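Local coordinates for putative type VI secretion protein (Escherichia coli, PDB 6SK0) that forms the trimeric puncturing spike of the type VI secretion system and loads and inhibits a phospholipase effector, at the interface of chains A and B. Residues are numbered along the deposited sequence; one frame, centred on the assembly and turned at random. Chains: chain A/B, Putative type VI secretion protein.

Contact 1: the interface of chains A and B. Residues chain A 697-700; chain B 706-708.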
ATOM      1  N   ALA A 697      20.399 -11.246  13.878  1.00 39.53           N
ATOM      2  CA  ALA A 697      21.424 -10.722  12.984  1.00 39.53           C
ATOM      3  C   ALA A 697      22.195 -11.940  12.497  1.00 39.53           C
ATOM      4  O   ALA A 697      23.162 -12.381  13.115  1.00 39.53           O
ATOM      5  CB  ALA A 697      22.315  -9.711  13.690  1.00 39.53           C
ATOM      6  N   GLN A 698      21.744 -12.501  11.379  1.00 41.31           N
ATOM      7  CA  GLN A 698      22.234 -13.796  10.931  1.00 41.31           C
ATOM      8  C   GLN A 698      23.707 -13.784  10.555  1.00 41.31           C
ATOM      9  O   GLN A 698      24.342 -14.839  10.585  1.00 41.31           O
ATOM     10  CB  GLN A 698      21.397 -14.288   9.756  1.00 41.31           C
ATOM     11  CG  GLN A 698      19.984 -14.623  10.154  1.00 41.31           C
ATOM     12  CD  GLN A 698      19.129 -15.058   8.994  1.00 41.31           C
ATOM     13  OE1 GLN A 698      19.454 -14.802   7.841  1.00 41.31           O
ATOM     14  NE2 GLN A 698      18.025 -15.715   9.293  1.00 41.31           N
ATOM     15  N   SER A 699      24.270 -12.634  10.217  1.00 41.80           N
ATOM     16  CA  SER A 699      25.687 -12.591   9.893  1.00 41.80           C
ATOM     17  C   SER A 699      26.363 -11.339  10.433  1.00 41.80           C
ATOM     18  O   SER A 699      27.371 -10.897   9.882  1.00 41.80           O
ATOM     19  CB  SER A 699      25.900 -12.690   8.380  1.00 41.80           C
ATOM     20  OG  SER A 699      25.591 -11.470   7.739  1.00 41.80           O
ATOM     21  N   ASP A 700      25.847 -10.758  11.506  1.00 41.38           N
ATOM     22  CA  ASP A 700      26.347  -9.467  11.955  1.00 41.38           C
ATOM     23  C   ASP A 700      26.075  -9.311  13.447  1.00 41.38           C
ATOM     24  O   ASP A 700      25.696 -10.264  14.132  1.00 41.38           O
ATOM     25  CB  ASP A 700      25.711  -8.340  11.135  1.00 41.38           C
ATOM     26  CG  ASP A 700      26.576  -7.110  11.059  1.00 41.38           C
ATOM     27  OD1 ASP A 700      26.801  -6.463  12.102  1.00 41.38           O
ATOM     28  OD2 ASP A 700      27.033  -6.779   9.952  1.00 41.38           O
TER
ATOM     29  N   SER B 706      22.611 -13.254  17.407  1.00 40.45           N
ATOM     30  CA  SER B 706      23.474 -12.684  16.396  1.00 40.45           C
ATOM     31  C   SER B 706      24.595 -13.670  16.139  1.00 40.45           C
ATOM     32  O   SER B 706      24.969 -14.449  17.014  1.00 40.45           O
ATOM     33  CB  SER B 706      24.038 -11.321  16.814  1.00 40.45           C
ATOM     34  OG  SER B 706      24.906 -11.434  17.915  1.00 40.45           O
ATOM     35  N   GLN B 707      25.102 -13.655  14.917  1.00 42.52           N
ATOM     36  CA  GLN B 707      26.313 -14.399  14.627  1.00 42.52           C
ATOM     37  C   GLN B 707      27.515 -13.722  15.274  1.00 42.52           C
ATOM     38  O   GLN B 707      28.352 -14.377  15.897  1.00 42.52           O
ATOM     39  CB  GLN B 707      26.493 -14.521  13.119  1.00 42.52           C
ATOM     40  CG  GLN B 707      27.741 -15.256  12.709  1.00 42.52           C
ATOM     41  CD  GLN B 707      28.067 -15.051  11.253  1.00 42.52           C
ATOM     42  OE1 GLN B 707      28.630 -14.032  10.871  1.00 42.52           O
ATOM     43  NE2 GLN B 707      27.706 -16.017  10.430  1.00 42.52           N
ATOM     44  N   GLN B 708      27.597 -12.414  15.148  1.00 42.39           N
ATOM     45  CA  GLN B 708      28.658 -11.616  15.733  1.00 42.39           C
ATOM     46  C   GLN B 708      28.206 -11.114  17.107  1.00 42.39           C
ATOM     47  O   GLN B 708      27.310 -11.689  17.726  1.00 42.39           O
ATOM     48  CB  GLN B 708      29.055 -10.509  14.758  1.00 42.39           C
ATOM     49  CG  GLN B 708      29.601 -11.023  13.447  1.00 42.39           C
ATOM     50  CD  GLN B 708      30.656 -12.095  13.630  1.00 42.39           C
ATOM     51  OE1 GLN B 708      31.643 -11.894  14.328  1.00 42.39           O
ATOM     52  NE2 GLN B 708      30.450 -13.239  13.005  1.00 42.39           N
TER

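Contact 2: the interface of chains A and B. Residues chain A 653, 659, 661; chain B 661-663, 667.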
ATOM      1  N   ILE A 653       3.781   5.397   1.018  1.00 36.32           N
ATOM      2  CA  ILE A 653       2.482   5.393   1.665  1.00 36.32           C
ATOM      3  C   ILE A 653       2.527   6.427   2.772  1.00 36.32           C
ATOM      4  O   ILE A 653       3.352   6.330   3.686  1.00 36.32           O
ATOM      5  CB  ILE A 653       2.114   4.007   2.205  1.00 36.32           C
ATOM      6  CG1 ILE A 653       2.087   2.999   1.062  1.00 36.32           C
ATOM      7  CG2 ILE A 653       0.785   4.053   2.924  1.00 36.32           C
ATOM      8  CD1 ILE A 653       1.990   1.592   1.512  1.00 36.32           C
ATOM      9  N   THR A 659      -1.367   4.216   9.454  1.00 37.60           N
ATOM     10  CA  THR A 659      -1.267   3.288   8.337  1.00 37.60           C
ATOM     11  C   THR A 659      -1.457   1.900   8.925  1.00 37.60           C
ATOM     12  O   THR A 659      -0.588   1.409   9.646  1.00 37.60           O
ATOM     13  CB  THR A 659       0.074   3.399   7.617  1.00 37.60           C
ATOM     14  OG1 THR A 659       0.188   4.684   7.000  1.00 37.60           O
ATOM     15  CG2 THR A 659       0.205   2.318   6.564  1.00 37.60           C
ATOM     16  N   ILE A 661      -2.161  -2.155   8.504  1.00 36.63           N
ATOM     17  CA  ILE A 661      -2.088  -3.327   7.656  1.00 36.63           C
ATOM     18  C   ILE A 661      -2.734  -4.471   8.409  1.00 36.63           C
ATOM     19  O   ILE A 661      -2.352  -4.774   9.546  1.00 36.63           O
ATOM     20  CB  ILE A 661      -0.650  -3.663   7.253  1.00 36.63           C
ATOM     21  CG1 ILE A 661      -0.063  -2.518   6.432  1.00 36.63           C
ATOM     22  CG2 ILE A 661      -0.618  -4.960   6.485  1.00 36.63           C
ATOM     23  CD1 ILE A 661       1.354  -2.726   6.040  1.00 36.63           C
TER
ATOM     24  N   ILE B 661       6.810   3.988   4.396  1.00 36.63           N
ATOM     25  CA  ILE B 661       5.538   4.236   5.041  1.00 36.63           C
ATOM     26  C   ILE B 661       5.747   5.361   6.033  1.00 36.63           C
ATOM     27  O   ILE B 661       6.626   5.286   6.898  1.00 36.63           O
ATOM     28  CB  ILE B 661       4.978   2.985   5.724  1.00 36.63           C
ATOM     29  CG1 ILE B 661       4.711   1.904   4.680  1.00 36.63           C
ATOM     30  CG2 ILE B 661       3.725   3.330   6.489  1.00 36.63           C
ATOM     31  CD1 ILE B 661       4.218   0.626   5.252  1.00 36.63           C
ATOM     32  N   THR B 662       4.948   6.403   5.896  1.00 38.00           N
ATOM     33  CA  THR B 662       5.013   7.577   6.746  1.00 38.00           C
ATOM     34  C   THR B 662       3.633   7.786   7.349  1.00 38.00           C
ATOM     35  O   THR B 662       2.696   8.174   6.647  1.00 38.00           O
ATOM     36  CB  THR B 662       5.470   8.790   5.940  1.00 38.00           C
ATOM     37  OG1 THR B 662       6.834   8.612   5.554  1.00 38.00           O
ATOM     38  CG2 THR B 662       5.366  10.026   6.748  1.00 38.00           C
ATOM     39  N   ALA B 663       3.501   7.501   8.634  1.00 37.70           N
ATOM     40  CA  ALA B 663       2.228   7.586   9.330  1.00 37.70           C
ATOM     41  C   ALA B 663       2.227   8.819  10.214  1.00 37.70           C
ATOM     42  O   ALA B 663       3.081   8.962  11.092  1.00 37.70           O
ATOM     43  CB  ALA B 663       1.962   6.332  10.159  1.00 37.70           C
ATOM     44  N   PHE B 667       1.767   3.220  12.749  1.00 35.57           N
ATOM     45  CA  PHE B 667       1.852   2.111  11.817  1.00 35.57           C
ATOM     46  C   PHE B 667       1.523   0.848  12.591  1.00 35.57           C
ATOM     47  O   PHE B 667       2.268   0.451  13.491  1.00 35.57           O
ATOM     48  CB  PHE B 667       3.229   2.031  11.177  1.00 35.57           C
ATOM     49  CG  PHE B 667       3.405   0.848  10.286  1.00 35.57           C
ATOM     50  CD1 PHE B 667       2.699   0.749   9.105  1.00 35.57           C
ATOM     51  CD2 PHE B 667       4.270  -0.172  10.627  1.00 35.57           C
ATOM     52  CE1 PHE B 667       2.855  -0.331   8.284  1.00 35.57           C
ATOM     53  CE2 PHE B 667       4.433  -1.256   9.801  1.00 35.57           C
ATOM     54  CZ  PHE B 667       3.724  -1.333   8.622  1.00 35.57           C
TER

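Contact 3: the interface of chains A and B. Residues chain A 636-638, 642, 644; chain B 644-646.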
ATOM      1  N   MET A 636      -9.676   0.697  -3.245  1.00 39.39           N
ATOM      2  CA  MET A 636      -9.171  -0.185  -4.289  1.00 39.39           C
ATOM      3  C   MET A 636      -9.332  -1.601  -3.762  1.00 39.39           C
ATOM      4  O   MET A 636      -8.597  -2.024  -2.867  1.00 39.39           O
ATOM      5  CB  MET A 636      -7.725   0.139  -4.622  1.00 39.39           C
ATOM      6  CG  MET A 636      -7.253  -0.443  -5.917  1.00 39.39           C
ATOM      7  SD  MET A 636      -5.828   0.421  -6.588  1.00 39.39           S
ATOM      8  CE  MET A 636      -4.518  -0.462  -5.766  1.00 39.39           C
ATOM      9  N   VAL A 637     -10.305  -2.325  -4.288  1.00 38.01           N
ATOM     10  CA  VAL A 637     -10.671  -3.614  -3.730  1.00 38.01           C
ATOM     11  C   VAL A 637     -10.802  -4.655  -4.825  1.00 38.01           C
ATOM     12  O   VAL A 637     -11.169  -4.360  -5.966  1.00 38.01           O
ATOM     13  CB  VAL A 637     -11.973  -3.541  -2.907  1.00 38.01           C
ATOM     14  CG1 VAL A 637     -11.755  -2.704  -1.669  1.00 38.01           C
ATOM     15  CG2 VAL A 637     -13.121  -3.004  -3.751  1.00 38.01           C
ATOM     16  N   SER A 638     -10.512  -5.890  -4.450  1.00 38.54           N
ATOM     17  CA  SER A 638     -10.683  -7.049  -5.303  1.00 38.54           C
ATOM     18  C   SER A 638     -10.756  -8.268  -4.407  1.00 38.54           C
ATOM     19  O   SER A 638     -10.099  -8.322  -3.368  1.00 38.54           O
ATOM     20  CB  SER A 638      -9.534  -7.192  -6.304  1.00 38.54           C
ATOM     21  OG  SER A 638      -9.635  -8.408  -7.008  1.00 38.54           O
ATOM     22  N   LEU A 642      -4.021  -7.861  -5.188  1.00 37.02           N
ATOM     23  CA  LEU A 642      -3.726  -6.501  -5.588  1.00 37.02           C
ATOM     24  C   LEU A 642      -2.221  -6.351  -5.660  1.00 37.02           C
ATOM     25  O   LEU A 642      -1.491  -6.952  -4.872  1.00 37.02           O
ATOM     26  CB  LEU A 642      -4.323  -5.491  -4.615  1.00 37.02           C
ATOM     27  CG  LEU A 642      -5.804  -5.175  -4.812  1.00 37.02           C
ATOM     28  CD1 LEU A 642      -6.671  -6.315  -4.337  1.00 37.02           C
ATOM     29  CD2 LEU A 642      -6.185  -3.910  -4.075  1.00 37.02           C
ATOM     30  N   ILE A 644       0.648  -3.172  -5.995  1.00 36.64           N
ATOM     31  CA  ILE A 644       1.121  -1.808  -6.105  1.00 36.64           C
ATOM     32  C   ILE A 644       2.624  -1.910  -6.276  1.00 36.64           C
ATOM     33  O   ILE A 644       3.326  -2.374  -5.372  1.00 36.64           O
ATOM     34  CB  ILE A 644       0.744  -0.972  -4.879  1.00 36.64           C
ATOM     35  CG1 ILE A 644      -0.767  -0.752  -4.843  1.00 36.64           C
ATOM     36  CG2 ILE A 644       1.463   0.346  -4.885  1.00 36.64           C
ATOM     37  CD1 ILE A 644      -1.481  -1.709  -3.983  1.00 36.64           C
TER
ATOM     38  N   ILE B 644      -6.799  -0.269   0.418  1.00 36.64           N
ATOM     39  CA  ILE B 644      -6.326  -1.226  -0.561  1.00 36.64           C
ATOM     40  C   ILE B 644      -6.579  -2.591   0.050  1.00 36.64           C
ATOM     41  O   ILE B 644      -5.989  -2.935   1.080  1.00 36.64           O
ATOM     42  CB  ILE B 644      -4.847  -1.017  -0.897  1.00 36.64           C
ATOM     43  CG1 ILE B 644      -4.666   0.291  -1.662  1.00 36.64           C
ATOM     44  CG2 ILE B 644      -4.309  -2.168  -1.696  1.00 36.64           C
ATOM     45  CD1 ILE B 644      -4.278   1.425  -0.807  1.00 36.64           C
ATOM     46  N   ALA B 645      -7.471  -3.360  -0.552  1.00 36.73           N
ATOM     47  CA  ALA B 645      -7.920  -4.588   0.078  1.00 36.73           C
ATOM     48  C   ALA B 645      -8.095  -5.697  -0.941  1.00 36.73           C
ATOM     49  O   ALA B 645      -8.761  -5.516  -1.962  1.00 36.73           O
ATOM     50  CB  ALA B 645      -9.228  -4.366   0.841  1.00 36.73           C
ATOM     51  N   SER B 646      -7.492  -6.840  -0.651  1.00 38.34           N
ATOM     52  CA  SER B 646      -7.786  -8.088  -1.332  1.00 38.34           C
ATOM     53  C   SER B 646      -8.617  -8.944  -0.390  1.00 38.34           C
ATOM     54  O   SER B 646      -8.170  -9.269   0.712  1.00 38.34           O
ATOM     55  CB  SER B 646      -6.514  -8.818  -1.748  1.00 38.34           C
ATOM     56  OG  SER B 646      -6.840 -10.032  -2.385  1.00 38.34           O
TER

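Contact 1: the interface of chains A and B
The backbone amide N of B:Gln707 donates to the carbonyl O of A:Ala697 over 2.9 Å. This bond continues the parallel pairing of A:Ala697 with B:Ser706 just past the last residue of strand B:702-706. The short side chains of that pair give a light contact beside the paired backbones, CB of A:Ala697 lying 3.9 Å from CB of B:Ser706. A second backbone bond closes the corner: N of B:Gln708 gives its hydrogen to O of A:Asp700 at 3.0 Å, reaching that oxygen from above its carbonyl plane, 56° out of it. Both bonds use main-chain atoms. B:Gln707 has more of its surface hidden by the partner chain than the other residues of this patch. With CG anti to the backbone N (chi1 179°) and the chain extended, its side chain lies alongside the A:Gln698–A:Ser699 backbone, CD of B:Gln707 resting 3.7 Å from CA of A:Ser699. A glutamine suits this place because its methylenes cover main chain while the amide oxygen OE1 of B:Gln707 accepts from NE2 of B:Gln708, 2.9 Å away. That NE2 donates in its own amide plane; a bend at chi2 (-48°) folds the B:Gln708 side chain back, and the bond helps fix the rotation of both amides. The site lies where strands A:693-697 and B:702-706 run out into turns, at a corner of the beta-helical spike.

Contact 2: the interface of chains A and B
A:Thr659 packs its methyl CG2 against the branch methyl CG2 of B:Ile661, 3.7 Å away, as part of the tightly packed side. CG2 of A:Thr659 also reaches the ring of B:Phe667 at its edge, in the ring plane, 3.9 Å from CD1. The ring has its CG anti to the backbone N (chi1 176°), which swings it across A:Thr659 toward A:Ile661, whose tip CD1 comes within 3.6 Å of ring atom CE1 of B:Phe667. A branched threonine suits the position between the two larger groups: it supplies a compact methyl to both, while its hydroxyl OG1 also borders CG2 of B:Ile661 at 3.8 Å, with CB of B:Ala663 a little farther off. Long and broad apolar side chains suit what is probably the interior of the spike. A:Ile653 and B:Ile661 lie side by side, pointing the same way, but touch only lightly, with CB of A:Ile653 4.2 Å from CG1 of B:Ile661. The looser side is at B:Thr662 and B:Ala663, which bury almost nothing against chain A. There the backbone does the holding: N of B:Thr662 donates to O of A:Ile653 over 2.7 Å, while the threonine side chain points away from the packed residues, probably outward. Parallel bridges of A:Ile653 with B:Ile661 and of A:Thr659 with B:Phe667 join strands A:651-655 to B:659-663 and A:659-663 to B:667-671, each stepping onto its neighbour's next strand along the beta-helix.

Contact 3: the interface of chains A and B
Strand 634-638 of chain A runs parallel to strand 642-646 of chain B, pairing A:Met636 with B:Ile644, A:Val637 with B:Ala645 and A:Ser638 with B:Ser646; from the next strand of chain A, 642-646, A:Leu642 and A:Ile644 reach B:Ile644 across what is probably the interior. B:Ala645 is held at both ends of its backbone. N of B:Ala645 donates to O of A:Met636 at 2.9 Å, and O of B:Ala645 accepts from N of A:Ser638 at 3.1 Å. Alanine presents a short methyl on its face of the sheet, CB of B:Ala645 lying 3.9 Å from CG1 of A:Val637. On the opposite side of the sheet, the branch methyl CG2 of B:Ile644, placed anti to the backbone N, meets two groups of chain A that approach it roughly at right angles. CD2 of A:Leu642 presses on CG2 of B:Ile644 at 3.5 Å, rather tighter than usual carbon contact, and CD1 of A:Ile644 meets the same CG2 of B:Ile644 at 3.7 Å. The forked leucine suits its place because the other methyl of A:Leu642, CD1, reaches across to CB of B:Ser646 at 3.6 Å, and one side chain thereby spans two positions of the partner strand. A:Met636 lies beside B:Ile644, its chain bent at chi3 (87°) to bring CE of A:Met636 back toward CG1 of B:Ile644 at 4.2 Å. The isoleucine of one copy thus packs on the same isoleucine of the next, as expected of a core built around a three-fold axis within the spike's beta-helix.

Contacts 2 and 3 are near neighbours, with the centres of their C-alpha atoms about 16 Å apart, whereas contact 1 lies about 29 Å from contact 2 and 37 Å from contact 3. They share no residues, but all repeat one scheme: a strand of chain A pairs in parallel with the following strand of chain B. Contacts 2 and 3 add interior hydrophobic packing to that pairing, while contact 1 secures a turn. Distributed along the shaft, such contacts tie the chains together step by step, which would help a slender trimeric spike stay rigid during puncture.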